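Membrane-fusion protein (Streptococcus pneumoniae, PDB 5XU0) probably serves as the membrane-fusion component of a MacAB-like efflux pump, forming part of the channel through which substrates leave the cell. Local coordinates at residues 210-215 against 244-249. The protein carries 2 engineered substitutions. Numbering follows the deposited sequence.
Sequences TGKLSY and DVTGEV
T246 sits over G211 and between T210 and K212 of the neighbouring antiparallel strand, and its two branches divide the contact. Its CB lies 4.2 Å from G211 CA. From there OG1, set between the backbone N and the carbonyl carbon (chi1 69°), runs to T210, whose side chain crosses that of T246 at about a right angle; T246 OG1 packs 3.2 Å from T210 CG2. The T210 hydroxyl makes at most a weak bond here and is hydrogen-bonded to E196 on the next strand. The other branch, T246 CG2, turns to the lysine and meets K212 CE at 3.4 Å, with K212 CG and CD also within van der Waals range; the two side chains cross at about a right angle, and T246 CG2 also lies 3.7 Å from G211 CA.

Beneath these side chains the backbones pair. T246 N donates to T210 O (3.1 Å). K212 and D244 form a hydrogen-bonded pair, K212 N to D244 O and D244 N to K212 O, both 3.1 Å. One residue further toward T246, the non-hydrogen-bonded pair G211 and V245 brings the CA atoms to 4.1 Å.

Past K212 and D244, S214 and Y215 both face T242 in a classic beta bulge. The contact joins strands 207-216 and 239-246 of a closed six-stranded antiparallel barrel, flanked by strands 196-201 and 178-183 respectively.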
loop_
_atom_site.group_PDB
_atom_site.type_symbol
_atom_site.label_atom_id
_atom_site.label_comp_id
_atom_site.label_asym_id
_atom_site.label_seq_id
_atom_site.Cartn_x
_atom_site.Cartn_y
_atom_site.Cartn_z
ATOM N N THR B 210 -34.790 26.071 -21.796
ATOM C CA THR B 210 -35.076 24.984 -22.717
ATOM C C THR B 210 -33.858 24.070 -22.798
ATOM O O THR B 210 -32.773 24.399 -22.312
ATOM C CB THR B 210 -35.451 25.514 -24.108
ATOM O OG1 THR B 210 -35.488 24.428 -25.043
ATOM C CG2 THR B 210 -34.444 26.554 -24.574
ATOM N N GLY B 211 -34.049 22.910 -23.415
ATOM C CA GLY B 211 -32.981 21.931 -23.529
ATOM C C GLY B 211 -33.457 20.722 -24.304
ATOM O O GLY B 211 -34.622 20.633 -24.706
ATOM N N LYS B 212 -32.534 19.779 -24.503
ATOM C CA LYS B 212 -32.784 18.595 -25.317
ATOM C C LYS B 212 -32.267 17.340 -24.626
ATOM O O LYS B 212 -31.163 17.334 -24.078
ATOM C CB LYS B 212 -32.118 18.702 -26.700
ATOM C CG LYS B 212 -32.565 19.854 -27.598
ATOM C CD LYS B 212 -31.668 19.916 -28.840
ATOM C CE LYS B 212 -31.215 21.330 -29.182
ATOM N NZ LYS B 212 -29.963 21.335 -29.991
ATOM N N LEU B 213 -33.057 16.268 -24.692
ATOM C CA LEU B 213 -32.657 14.966 -24.163
ATOM C C LEU B 213 -31.522 14.402 -25.011
ATOM O O LEU B 213 -31.718 14.085 -26.189
ATOM C CB LEU B 213 -33.849 14.015 -24.157
ATOM C CG LEU B 213 -34.418 13.509 -22.832
ATOM C CD1 LEU B 213 -35.443 12.433 -23.110
ATOM C CD2 LEU B 213 -33.329 12.962 -21.928
ATOM N N SER B 214 -30.335 14.258 -24.417
ATOM C CA SER B 214 -29.175 13.793 -25.164
ATOM C C SER B 214 -28.670 12.418 -24.753
ATOM O O SER B 214 -28.028 11.755 -25.574
ATOM C CB SER B 214 -28.019 14.796 -25.044
ATOM O OG SER B 214 -27.360 14.670 -23.797
ATOM N N TYR B 215 -28.923 11.968 -23.522
ATOM C CA TYR B 215 -28.444 10.638 -23.156
ATOM C C TYR B 215 -29.402 9.962 -22.183
ATOM O O TYR B 215 -29.728 10.520 -21.129
ATOM C CB TYR B 215 -27.030 10.718 -22.568
ATOM C CG TYR B 215 -26.582 9.493 -21.802
ATOM C CD1 TYR B 215 -26.321 9.567 -20.442
ATOM C CD2 TYR B 215 -26.411 8.266 -22.437
ATOM C CE1 TYR B 215 -25.905 8.458 -19.730
ATOM C CE2 TYR B 215 -25.995 7.146 -21.731
ATOM C CZ TYR B 215 -25.744 7.251 -20.376
ATOM O OH TYR B 215 -25.329 6.149 -19.660
ATOM N N ASP B 244 -28.769 18.411 -22.422
ATOM C CA ASP B 244 -27.945 19.583 -22.696
ATOM C C ASP B 244 -28.847 20.806 -22.792
ATOM O O ASP B 244 -29.803 20.817 -23.577
ATOM C CB ASP B 244 -27.160 19.411 -23.998
ATOM C CG ASP B 244 -26.415 18.092 -24.065
ATOM O OD1 ASP B 244 -25.251 18.080 -24.523
ATOM O OD2 ASP B 244 -26.993 17.070 -23.651
ATOM N N VAL B 245 -28.540 21.838 -22.001
ATOM C CA VAL B 245 -29.342 23.054 -22.035
ATOM C C VAL B 245 -29.096 23.788 -23.345
ATOM O O VAL B 245 -27.989 23.764 -23.901
ATOM C CB VAL B 245 -29.041 23.953 -20.823
ATOM C CG1 VAL B 245 -28.980 23.124 -19.558
ATOM C CG2 VAL B 245 -27.747 24.726 -21.021
ATOM N N THR B 246 -30.140 24.421 -23.860
ATOM C CA THR B 246 -30.081 25.095 -25.144
ATOM C C THR B 246 -30.560 26.525 -24.963
ATOM O O THR B 246 -31.213 26.862 -23.971
ATOM C CB THR B 246 -30.933 24.377 -26.199
ATOM O OG1 THR B 246 -32.321 24.535 -25.882
ATOM C CG2 THR B 246 -30.597 22.895 -26.228
ATOM N N GLY B 247 -30.233 27.365 -25.937
ATOM C CA GLY B 247 -30.593 28.760 -25.841
ATOM C C GLY B 247 -29.799 29.486 -24.765
ATOM O O GLY B 247 -28.794 29.003 -24.237
ATOM N N GLU B 248 -30.290 30.676 -24.440
ATOM C CA GLU B 248 -29.591 31.564 -23.521
ATOM C C GLU B 248 -29.597 30.988 -22.111
ATOM O O GLU B 248 -30.662 30.741 -21.536
ATOM C CB GLU B 248 -30.242 32.944 -23.539
ATOM C CG GLU B 248 -29.314 34.076 -23.149
ATOM C CD GLU B 248 -30.066 35.342 -22.796
ATOM O OE1 GLU B 248 -30.899 35.789 -23.613
ATOM O OE2 GLU B 248 -29.824 35.889 -21.700
ATOM N N VAL B 249 -28.409 30.766 -21.560
ATOM C CA VAL B 249 -28.258 30.442 -20.147
ATOM C C VAL B 249 -28.045 31.750 -19.395
ATOM O O VAL B 249 -27.115 32.507 -19.692
ATOM C CB VAL B 249 -27.096 29.462 -19.915
ATOM C CG1 VAL B 249 -25.851 29.899 -20.683
ATOM C CG2 VAL B 249 -26.799 29.331 -18.429
#